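Peptidase M28 (Shewanella amazonensis SB2B, PDB 3IIB) probably acts as a zinc-dependent carboxypeptidase or dipeptidase of the M28 family, cleaving small peptides at a two-zinc centre. Local coordinates at residues Ser235-Ala240 and Ile295-Ala301; Ile254-Leu258 and Ala328-Phe332; Leu307-Lys311 and Pro375-Met379; Lys370-Gly374 and Val387-Arg391. All coordinates share one frame. Where two conformers were deposited one is given. Residue numbers count along the deposited sequence, not the author numbering.

Contact 1: residues Ser235-Ala240 and Ile295-Ala301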
loop_
_atom_site.group_PDB
_atom_site.type_symbol
_atom_site.label_atom_id
_atom_site.label_comp_id
_atom_site.label_asym_id
_atom_site.label_seq_id
_atom_site.Cartn_x
_atom_site.Cartn_y
_atom_site.Cartn_z
ATOM N N SER A 235 -29.033 5.445 12.851
ATOM C CA SER A 235 -27.739 5.526 13.517
ATOM C C SER A 235 -27.926 6.651 14.551
ATOM O O SER A 235 -29.048 7.114 14.794
ATOM C CB SER A 235 -26.617 5.837 12.509
ATOM O OG SER A 235 -25.322 5.774 13.121
ATOM N N TYR A 236 -26.844 7.079 15.171
ATOM C CA TYR A 236 -26.904 8.048 16.242
ATOM C C TYR A 236 -25.687 8.960 16.270
ATOM O O TYR A 236 -24.551 8.483 16.091
ATOM C CB TYR A 236 -26.968 7.354 17.602
ATOM C CG TYR A 236 -28.209 6.515 17.758
ATOM C CD1 TYR A 236 -28.235 5.201 17.317
ATOM C CD2 TYR A 236 -29.357 7.048 18.307
ATOM C CE1 TYR A 236 -29.401 4.450 17.424
ATOM C CE2 TYR A 236 -30.499 6.312 18.419
ATOM C CZ TYR A 236 -30.513 5.020 17.965
ATOM O OH TYR A 236 -31.640 4.269 18.087
ATOM N N ASN A 237 -25.961 10.245 16.486
ATOM C CA ASN A 237 -24.956 11.202 16.977
ATOM C C ASN A 237 -24.735 10.875 18.444
ATOM O O ASN A 237 -25.703 10.729 19.207
ATOM C CB ASN A 237 -25.466 12.637 16.815
ATOM C CG ASN A 237 -25.570 13.083 15.357
ATOM O OD1 ASN A 237 -24.816 12.630 14.492
ATOM N ND2 ASN A 237 -26.485 14.020 15.097
ATOM N N VAL A 238 -23.474 10.728 18.847
ATOM C CA VAL A 238 -23.135 10.380 20.212
ATOM C C VAL A 238 -22.517 11.598 20.853
ATOM O O VAL A 238 -21.587 12.219 20.270
ATOM C CB VAL A 238 -22.169 9.176 20.254
ATOM C CG1 VAL A 238 -21.641 8.892 21.690
ATOM C CG2 VAL A 238 -22.821 7.939 19.643
ATOM N N ILE A 239 -23.037 11.964 22.030
ATOM C CA ILE A 239 -22.726 13.257 22.609
ATOM C C ILE A 239 -22.234 13.072 24.045
ATOM O O ILE A 239 -22.810 12.272 24.837
ATOM C CB ILE A 239 -23.930 14.186 22.547
ATOM C CG1 ILE A 239 -24.316 14.468 21.062
ATOM C CG2 ILE A 239 -23.631 15.491 23.358
ATOM C CD1 ILE A 239 -25.668 15.157 20.862
ATOM N N ALA A 240 -21.187 13.815 24.369
ATOM C CA ALA A 240 -20.732 13.949 25.767
ATOM C C ALA A 240 -20.505 15.383 26.118
ATOM O O ALA A 240 -20.139 16.227 25.268
ATOM C CB ALA A 240 -19.449 13.183 26.006
ATOM N N ILE A 295 -18.932 22.386 27.466
ATOM C CA ILE A 295 -18.203 21.864 26.308
ATOM C C ILE A 295 -18.871 20.587 25.863
ATOM O O ILE A 295 -18.985 19.633 26.630
ATOM C CB ILE A 295 -16.727 21.626 26.626
ATOM C CG1 ILE A 295 -16.063 22.980 26.935
ATOM C CG2 ILE A 295 -15.992 20.876 25.487
ATOM C CD1 ILE A 295 -14.693 22.874 27.721
ATOM N N ARG A 296 -19.292 20.562 24.612
ATOM C CA ARG A 296 -20.030 19.431 24.084
ATOM C C ARG A 296 -19.195 18.739 22.990
ATOM O O ARG A 296 -18.845 19.363 21.969
ATOM C CB ARG A 296 -21.389 19.898 23.541
ATOM C CG ARG A 296 -22.220 18.735 22.973
ATOM C CD ARG A 296 -23.576 19.165 22.469
ATOM N NE ARG A 296 -24.434 19.569 23.581
ATOM C CZ ARG A 296 -25.554 20.284 23.462
ATOM N NH1 ARG A 296 -25.979 20.723 22.263
ATOM N NH2 ARG A 296 -26.260 20.561 24.542
ATOM N N VAL A 297 -18.865 17.456 23.228
ATOM C CA VAL A 297 -18.219 16.612 22.239
ATOM C C VAL A 297 -19.323 15.977 21.418
ATOM O O VAL A 297 -20.209 15.346 21.972
ATOM C CB VAL A 297 -17.332 15.524 22.879
ATOM C CG1 VAL A 297 -16.822 14.514 21.828
ATOM C CG2 VAL A 297 -16.121 16.160 23.595
ATOM N N VAL A 298 -19.299 16.168 20.101
ATOM C CA VAL A 298 -20.288 15.521 19.251
ATOM C C VAL A 298 -19.563 14.606 18.285
ATOM O O VAL A 298 -18.691 15.066 17.524
ATOM C CB VAL A 298 -21.191 16.519 18.459
ATOM C CG1 VAL A 298 -22.218 15.758 17.663
ATOM C CG2 VAL A 298 -21.809 17.498 19.404
ATOM N N LEU A 299 -19.926 13.321 18.322
ATOM C CA LEU A 299 -19.358 12.338 17.443
ATOM C C LEU A 299 -20.437 12.000 16.433
ATOM O O LEU A 299 -21.400 11.298 16.746
ATOM C CB LEU A 299 -18.863 11.108 18.213
ATOM C CG LEU A 299 -17.927 11.352 19.382
ATOM C CD1 LEU A 299 -17.471 10.028 20.045
ATOM C CD2 LEU A 299 -16.708 12.122 18.860
ATOM N N TYR A 300 -20.317 12.598 15.257
ATOM C CA TYR A 300 -21.405 12.597 14.299
ATOM C C TYR A 300 -21.507 11.295 13.555
ATOM O O TYR A 300 -20.507 10.671 13.207
ATOM C CB TYR A 300 -21.253 13.742 13.258
ATOM C CG TYR A 300 -21.440 15.153 13.785
ATOM C CD1 TYR A 300 -22.692 15.687 13.891
ATOM C CD2 TYR A 300 -20.363 15.951 14.134
ATOM C CE1 TYR A 300 -22.899 17.000 14.336
ATOM C CE2 TYR A 300 -20.554 17.244 14.606
ATOM C CZ TYR A 300 -21.814 17.768 14.674
ATOM O OH TYR A 300 -22.002 19.065 15.093
ATOM N N ALA A 301 -22.753 10.925 13.285
ATOM C CA ALA A 301 -23.116 9.803 12.446
ATOM C C ALA A 301 -23.079 10.159 10.967
ATOM O O ALA A 301 -23.443 11.266 10.551
ATOM C CB ALA A 301 -24.583 9.299 12.802
HETATM O O HOH W 1 -22.009 8.753 15.811
#

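Contact 2: residues Ile254-Leu258 and Ala328-Phe332. With ZN (zinc ion), chain C.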
loop_
_atom_site.group_PDB
_atom_site.type_symbol
_atom_site.label_atom_id
_atom_site.label_comp_id
_atom_site.label_asym_id
_atom_site.label_seq_id
_atom_site.Cartn_x
_atom_site.Cartn_y
_atom_site.Cartn_z
ATOM N N ILE A 254 -17.133 20.719 20.050
ATOM C CA ILE A 254 -15.964 20.190 19.356
ATOM C C ILE A 254 -16.351 18.795 18.878
ATOM O O ILE A 254 -16.894 17.965 19.635
ATOM C CB ILE A 254 -14.673 20.226 20.241
ATOM C CG1 ILE A 254 -14.866 19.443 21.550
ATOM C CG2 ILE A 254 -14.152 21.735 20.464
ATOM C CD1 ILE A 254 -13.547 19.367 22.399
ATOM N N GLY A 255 -16.153 18.586 17.590
ATOM C CA GLY A 255 -16.708 17.407 16.948
ATOM C C GLY A 255 -15.737 16.585 16.129
ATOM O O GLY A 255 -14.604 16.993 15.820
ATOM N N ALA A 256 -16.241 15.427 15.723
ATOM C CA ALA A 256 -15.588 14.533 14.771
ATOM C C ALA A 256 -16.706 13.677 14.219
ATOM O O ALA A 256 -17.839 13.727 14.747
ATOM C CB ALA A 256 -14.517 13.635 15.490
ATOM N N HIS A 257 -16.433 12.837 13.223
ATOM C CA HIS A 257 -17.452 11.815 12.842
ATOM C C HIS A 257 -17.011 10.430 13.260
ATOM O O HIS A 257 -15.839 10.126 13.199
ATOM C CB HIS A 257 -17.845 11.861 11.356
ATOM C CG HIS A 257 -16.749 11.587 10.378
ATOM N ND1 HIS A 257 -16.566 10.352 9.799
ATOM C CD2 HIS A 257 -15.844 12.415 9.790
ATOM C CE1 HIS A 257 -15.556 10.411 8.948
ATOM N NE2 HIS A 257 -15.107 11.654 8.915
ATOM N N LEU A 258 -17.972 9.610 13.706
ATOM C CA LEU A 258 -17.711 8.280 14.233
ATOM C C LEU A 258 -17.734 7.246 13.144
ATOM O O LEU A 258 -17.168 6.140 13.301
ATOM C CB LEU A 258 -18.778 7.938 15.294
ATOM C CG LEU A 258 -18.602 6.627 16.069
ATOM C CD1 LEU A 258 -17.195 6.547 16.713
ATOM C CD2 LEU A 258 -19.740 6.465 17.090
ATOM N N ALA A 328 -16.378 23.582 16.115
ATOM C CA ALA A 328 -15.207 23.156 15.324
ATOM C C ALA A 328 -15.183 21.651 15.240
ATOM O O ALA A 328 -15.731 20.973 16.116
ATOM C CB ALA A 328 -13.867 23.669 15.901
ATOM N N GLU A 329 -14.596 21.140 14.170
ATOM C CA GLU A 329 -14.518 19.696 13.943
ATOM C C GLU A 329 -13.138 19.275 13.450
ATOM O O GLU A 329 -12.578 19.910 12.556
ATOM C CB GLU A 329 -15.551 19.238 12.940
ATOM C CG GLU A 329 -15.412 17.768 12.613
ATOM C CD GLU A 329 -16.530 17.200 11.743
ATOM O OE1 GLU A 329 -16.833 17.827 10.710
ATOM O OE2 GLU A 329 -17.099 16.122 12.109
ATOM N N SER A 330 -12.630 18.192 14.027
ATOM C CA SER A 330 -11.387 17.545 13.581
ATOM C C SER A 330 -11.772 16.421 12.597
ATOM O O SER A 330 -12.343 15.394 13.002
ATOM C CB SER A 330 -10.643 16.956 14.748
ATOM O OG SER A 330 -9.359 16.411 14.377
ATOM N N ASP A 331 -11.447 16.614 11.330
ATOM C CA ASP A 331 -11.691 15.580 10.291
ATOM C C ASP A 331 -10.727 15.797 9.118
ATOM O O ASP A 331 -11.139 15.907 7.974
ATOM C CB ASP A 331 -13.117 15.615 9.783
ATOM C CG ASP A 331 -13.404 14.482 8.828
ATOM O OD1 ASP A 331 -12.788 13.424 9.004
ATOM O OD2 ASP A 331 -14.253 14.621 7.947
ATOM N N PHE A 332 -9.450 15.845 9.436
ATOM C CA PHE A 332 -8.399 15.836 8.414
ATOM C C PHE A 332 -7.206 15.040 8.930
ATOM O O PHE A 332 -6.052 15.437 8.776
ATOM C CB PHE A 332 -8.079 17.268 8.007
ATOM C CG PHE A 332 -7.381 17.395 6.688
ATOM C CD1 PHE A 332 -7.512 16.440 5.692
ATOM C CD2 PHE A 332 -6.592 18.512 6.424
ATOM C CE1 PHE A 332 -6.881 16.594 4.505
ATOM C CE2 PHE A 332 -5.979 18.679 5.184
ATOM C CZ PHE A 332 -6.108 17.716 4.234
HETATM ZN ZN ZN C . -13.773 12.416 7.384
HETATM O O HOH W 2 -12.311 13.546 5.883
HETATM O O HOH W 3 -14.846 11.965 5.824
#

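Contact 3: residues Leu307-Lys311 and Pro375-Met379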
loop_
_atom_site.group_PDB
_atom_site.type_symbol
_atom_site.label_atom_id
_atom_site.label_comp_id
_atom_site.label_asym_id
_atom_site.label_seq_id
_atom_site.Cartn_x
_atom_site.Cartn_y
_atom_site.Cartn_z
ATOM N N LEU A 307 -22.901 14.085 5.309
ATOM C CA LEU A 307 -23.114 14.904 6.506
ATOM C C LEU A 307 -24.480 14.671 7.146
ATOM O O LEU A 307 -25.046 15.566 7.716
ATOM C CB LEU A 307 -22.964 16.401 6.217
ATOM C CG LEU A 307 -21.878 16.856 5.262
ATOM C CD1 LEU A 307 -21.904 18.406 5.118
ATOM C CD2 LEU A 307 -20.532 16.324 5.716
ATOM N N LEU A 308 -25.012 13.462 7.072
ATOM C CA LEU A 308 -26.365 13.236 7.561
ATOM C C LEU A 308 -26.523 13.539 9.058
ATOM O O LEU A 308 -27.504 14.126 9.463
ATOM C CB LEU A 308 -26.816 11.794 7.271
ATOM C CG LEU A 308 -26.768 11.385 5.791
ATOM C CD1 LEU A 308 -27.271 9.954 5.616
ATOM C CD2 LEU A 308 -27.526 12.360 4.876
ATOM N N GLY A 309 -25.565 13.111 9.881
ATOM C CA GLY A 309 -25.624 13.432 11.290
ATOM C C GLY A 309 -25.438 14.905 11.576
ATOM O O GLY A 309 -26.132 15.450 12.412
ATOM N N GLY A 310 -24.536 15.562 10.863
ATOM C CA GLY A 310 -24.399 17.010 11.033
ATOM C C GLY A 310 -25.674 17.780 10.697
ATOM O O GLY A 310 -26.083 18.672 11.445
ATOM N N LYS A 311 -26.291 17.439 9.570
ATOM C CA LYS A 311 -27.507 18.082 9.133
ATOM C C LYS A 311 -28.629 17.800 10.147
ATOM O O LYS A 311 -29.422 18.678 10.478
ATOM C CB LYS A 311 -27.899 17.538 7.769
ATOM C CG LYS A 311 -27.012 18.079 6.669
ATOM C CD LYS A 311 -27.304 17.467 5.316
ATOM C CE LYS A 311 -26.444 18.161 4.270
ATOM N NZ LYS A 311 -26.513 17.510 2.939
ATOM N N PRO A 375 -16.593 19.505 8.034
ATOM C CA PRO A 375 -17.768 19.080 7.305
ATOM C C PRO A 375 -19.063 19.087 8.103
ATOM O O PRO A 375 -20.055 19.676 7.667
ATOM C CB PRO A 375 -17.410 17.653 6.876
ATOM C CG PRO A 375 -15.983 17.573 6.924
ATOM C CD PRO A 375 -15.451 18.607 7.826
ATOM N N ASP A 376 -19.064 18.450 9.268
ATOM C CA ASP A 376 -20.294 18.333 10.052
ATOM C C ASP A 376 -20.798 19.625 10.713
ATOM O O ASP A 376 -21.945 19.670 11.173
ATOM C CB ASP A 376 -20.102 17.273 11.114
ATOM C CG ASP A 376 -19.896 15.900 10.509
ATOM O OD1 ASP A 376 -20.760 15.520 9.703
ATOM O OD2 ASP A 376 -18.866 15.236 10.812
ATOM N N VAL A 377 -19.942 20.641 10.790
ATOM C CA VAL A 377 -20.361 21.946 11.302
ATOM C C VAL A 377 -20.449 23.017 10.211
ATOM O O VAL A 377 -20.725 24.193 10.490
ATOM C CB VAL A 377 -19.433 22.426 12.462
ATOM C CG1 VAL A 377 -19.439 21.391 13.559
ATOM C CG2 VAL A 377 -18.013 22.717 11.953
ATOM N N SER A 378 -20.260 22.596 8.959
ATOM C CA SER A 378 -20.117 23.545 7.856
ATOM C C SER A 378 -21.450 24.209 7.517
ATOM O O SER A 378 -21.453 25.219 6.818
ATOM C CB SER A 378 -19.536 22.868 6.611
ATOM O OG SER A 378 -20.407 21.868 6.094
HETATM N N MSE A 379 -22.570 23.654 8.022
HETATM C CA MSE A 379 -23.895 24.234 7.752
HETATM C C MSE A 379 -24.290 25.247 8.815
HETATM O O MSE A 379 -25.309 25.935 8.724
HETATM C CB MSE A 379 -24.959 23.132 7.572
HETATM C CG MSE A 379 -25.429 22.477 8.827
HETATM SE SE MSE A 379 -24.088 21.409 9.678
HETATM C CE MSE A 379 -23.812 20.107 8.295
HETATM O O HOH W 4 -22.606 13.739 9.594
HETATM O O HOH W 5 -23.935 19.972 13.076
#

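Contact 4: residues Lys370-Gly374 and Val387-Arg391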
loop_
_atom_site.group_PDB
_atom_site.type_symbol
_atom_site.label_atom_id
_atom_site.label_comp_id
_atom_site.label_asym_id
_atom_site.label_seq_id
_atom_site.Cartn_x
_atom_site.Cartn_y
_atom_site.Cartn_z
ATOM N N LYS A 370 -12.620 33.733 7.382
ATOM C CA LYS A 370 -13.452 33.163 6.289
ATOM C C LYS A 370 -13.565 31.642 6.380
ATOM O O LYS A 370 -13.852 30.979 5.383
ATOM C CB LYS A 370 -12.858 33.578 4.934
ATOM N N ALA A 371 -13.348 31.079 7.566
ATOM C CA ALA A 371 -13.417 29.604 7.737
ATOM C C ALA A 371 -14.780 29.015 7.410
ATOM O O ALA A 371 -15.819 29.563 7.785
ATOM C CB ALA A 371 -13.028 29.208 9.163
ATOM N N SER A 372 -14.763 27.868 6.759
ATOM C CA SER A 372 -15.975 27.112 6.497
ATOM C C SER A 372 -16.402 26.280 7.703
ATOM O O SER A 372 -17.576 25.989 7.860
ATOM C CB SER A 372 -15.778 26.188 5.292
ATOM O OG SER A 372 -14.828 25.169 5.550
ATOM N N GLY A 373 -15.443 25.900 8.537
ATOM C CA GLY A 373 -15.633 24.871 9.523
ATOM C C GLY A 373 -15.548 23.509 8.851
ATOM O O GLY A 373 -15.744 23.358 7.634
ATOM N N GLY A 374 -15.275 22.503 9.656
ATOM C CA GLY A 374 -15.241 21.128 9.169
ATOM C C GLY A 374 -16.593 20.650 8.687
ATOM O O GLY A 374 -17.611 21.299 8.876
ATOM N N VAL A 387 -17.820 29.481 13.838
ATOM C CA VAL A 387 -17.020 28.300 13.771
ATOM C C VAL A 387 -15.546 28.674 13.664
ATOM O O VAL A 387 -15.207 29.825 13.440
ATOM C CB VAL A 387 -17.407 27.369 12.569
ATOM C CG1 VAL A 387 -18.866 26.832 12.732
ATOM C CG2 VAL A 387 -17.159 28.048 11.211
ATOM N N ALA A 388 -14.695 27.666 13.875
ATOM C CA ALA A 388 -13.275 27.736 13.565
ATOM C C ALA A 388 -12.880 26.516 12.738
ATOM O O ALA A 388 -13.514 25.444 12.832
ATOM C CB ALA A 388 -12.433 27.814 14.862
ATOM N N SER A 389 -11.855 26.695 11.907
ATOM C CA SER A 389 -11.208 25.600 11.184
ATOM C C SER A 389 -9.781 25.549 11.700
ATOM O O SER A 389 -8.966 26.464 11.462
ATOM C CB SER A 389 -11.210 25.846 9.686
ATOM O OG SER A 389 -12.502 25.664 9.120
ATOM N N LEU A 390 -9.486 24.470 12.406
ATOM C CA LEU A 390 -8.183 24.245 12.977
ATOM C C LEU A 390 -7.451 23.398 11.928
ATOM O O LEU A 390 -7.685 22.184 11.775
ATOM C CB LEU A 390 -8.323 23.548 14.338
ATOM C CG LEU A 390 -8.924 24.447 15.439
ATOM C CD1 LEU A 390 -10.459 24.292 15.453
ATOM C CD2 LEU A 390 -8.388 24.115 16.808
ATOM N N ARG A 391 -6.586 24.070 11.185
ATOM C CA ARG A 391 -6.078 23.523 9.924
ATOM C C ARG A 391 -5.000 22.488 10.212
ATOM O O ARG A 391 -3.970 22.828 10.762
ATOM C CB ARG A 391 -5.477 24.640 9.101
ATOM C CG ARG A 391 -6.460 25.761 8.718
ATOM C CD ARG A 391 -7.561 25.273 7.797
ATOM N NE ARG A 391 -8.421 26.372 7.342
ATOM C CZ ARG A 391 -9.534 26.224 6.624
ATOM N NH1 ARG A 391 -9.969 25.005 6.274
ATOM N NH2 ARG A 391 -10.230 27.304 6.260
HETATM O O HOH W 6 -12.629 27.168 4.718
HETATM O O HOH W 7 -12.124 24.374 4.716
HETATM O O HOH W 8 -13.870 22.902 12.092
#

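Contact 1: residues Ser235-Ala240 and Ile295-Ala301
Val-238, Ala-240, Val-297 and Leu-299 form one apolar face of this antiparallel strand pair: Val-238 CB lies 4.3 Å from Leu-299 CB, and Ala-240 CB lies 4.4 Å from Val-297 CB. Helix 42-57 covers Val-238, while helix 267-285 covers Val-297 and Leu-299. On the other face Ile-239 CG1 meets Val-298 CG1 at 4.2 Å, and Ile-239 CG2 rests on the aliphatic Arg-296 CG at 3.6 Å. Between these faces run two reciprocal pairs of backbone hydrogen bonds: Val-238 N to Leu-299 O (3.0 Å) and Leu-299 N to Val-238 O (2.8 Å), then Ala-240 N to Val-297 O (3.0 Å) and Val-297 N to Ala-240 O (2.7 Å). Regular pairing stops at the Ala-301 end. There the Asn-237 side chain replaces a backbone acceptor, Ala-301 N donating to Asn-237 OD1 at 2.9 Å, and a water donates to both Tyr-236 O (2.6 Å) and Leu-299 O (2.8 Å). Asn-237 ND2 binds Gly-309 O, Ser-235 OG binds Asp-44, and the Arg-296 guanidinium forms salt bridges with Glu-320 and Glu-241. Polar groups at the margins thus find partners of their own, while the buried middle of the strand pair is held by main-chain hydrogen bonds and aliphatic packing.

Contact 2: residues Ile254-Leu258 and Ala328-Phe332
Strands 247-257 and 324-329 run parallel here, their touching parts 29° apart in direction, in the central sheet of the zinc exopeptidase fold, with metal ligands at the end of the first strand (His-257) and in the loop just after the second (Asp-331). Ile-254 pairs with Ala-328 (CA to CA 5.1 Å) and Gly-255 with Glu-329 (CA to CA 4.4 Å). Gly-255 uses both its polar main-chain atoms: Gly-255 N donates to Ala-328 O (2.8 Å), and Gly-255 O accepts from Ser-330 N (2.9 Å). Two CA-H...O contacts, Ile-254 CA to Ala-328 O and Glu-329 CA to Gly-255 O, both 3.3 Å, accompany these bonds. Ile-254 and Ala-328 share a face that packs against Phe-426 of helix 413-432, and Ala-256 packs on helix 267-285, its CB 3.7 Å from Ser-330 O. Glu-329 extends alongside the neighbouring strand until its OE2 is 3.3 Å from Ala-256 C; its OE1 accepts a hydrogen bond from Asp-376 N. Past the paired residues, His-257 and Asp-331 converge on one zinc ion. Asp-269 also binds this zinc, and two waters join the coordination sphere. His-257 NE2 and Asp-331 OD1, 2.9 Å apart, are drawn together by the shared metal: zinc lies 2.2 Å from His-257 NE2, and Asp-331 chelates it through OD1 at 2.1 Å and OD2 at 2.3 Å.

Contact 3: residues Leu307-Lys311 and Pro375-Met379
Apolar packing centres on Leu-307, the N-cap residue of helix 308-316, whose side chain projects onto the short 3-10 segment 375-377 and the residues after it. Leu-307 CD2 lies 3.6 Å from Pro-375 CB, and Leu-307 CD1 lies 3.4 Å from Pro-375 O and 4.1 Å from Met-379 CE. Met-379, built as selenomethionine, also places its SE 3.8 Å from Gly-310 O and its CE 4.1 Å from Lys-311 CG. Close backbone packing depends on Gly-310: its CA comes 3.6 Å from Asp-376 O, where a CB would collide with that oxygen.

Water mediates the polar contacts across the interface. One water accepts from Gly-310 N (2.9 Å) and donates to Asp-376 OD1 (2.6 Å); a second donates to both Gly-310 O (3.0 Å) and Asp-376 O (2.8 Å). Within the segments, Lys-311 N donates to Leu-307 O at 2.9 Å in the first helical turn, while Pro-375 O accepts from Ser-378 OG (2.7 Å) and Ser-378 N (3.2 Å), tightening that turn.

Asp-376 and Pro-375 also touch Glu-303, a zinc-binding residue of this protein that holds no zinc in this chain. The contact thus joins the start of helix 308-316 to the loop between strands 365-366 and 387-392, with Asp-376 against Tyr-300 of strand 293-300 and Pro-375 against Glu-329 of strand 324-329.

Contact 4: residues Lys370-Gly374 and Val387-Arg391
Ser-389, in its m rotamer, directs its hydroxyl from strand 387-392 at loop 370-374, whose touching part differs from it by 82° in direction. Gly-373 N donates a weak hydrogen bond to Ser-389 OG at 3.0 Å, and Ala-371 CB lies 3.6 Å from the same oxygen. Val-387, also m, turns CG2 under the loop, 3.8 Å from Gly-373 N and 4.0 Å from Ala-371 O. Gly-373 has a phi of 78°, which favours glycine, and a CB there would crowd Val-387 CG2. In the conformer given, Ser-372 is p and its OG donates to Gly-373 O, one residue on, at 2.9 Å.

Arg-391 begins with two m torsions and then extends through chi3 in t, bringing its guanidinium back beside the loop. Its NE forms a salt bridge with Asp-341 of strand 337-343, and water connects the far end to Ser-372. One water accepts from Ser-372 N (3.0 Å) and Arg-391 NH2 (2.9 Å); another donates to Ser-372 OG (2.9 Å) and accepts from Arg-391 NH1 (2.7 Å). At the other end, a third water accepts from Gly-374 N (2.8 Å) and donates to Ala-388 O (2.7 Å).

This is water-assisted packing of a loop on strand 387-392, which pairs with strand 337-343 and is tied by Ala-388 to Ala-327 of strand 324-329, just before the loop reaches Pro-375 and Asp-376 beside the zinc site.

From the N terminus, strand 220-242 supplies the first partner of contact 1, which closes when strand 293-300 returns beside it. Contact 2 opens between those strands and closes later, so contacts 1 and 2 cross. They share the main sheet, where Tyr-300 pairs with the backbone of Ala-256 and Leu-258. Contact 3 opens at helix 308-316, before contact 2 has closed, and therefore crosses it too; Glu-329 and Asp-376 link the pair. Contact 4 opens at 370-374, just ahead of the second segment of contact 3, and closes at 387-391, crossing contact 3. Together they tie the main sheet to strand 387-392 both directly and through the zinc-side loops.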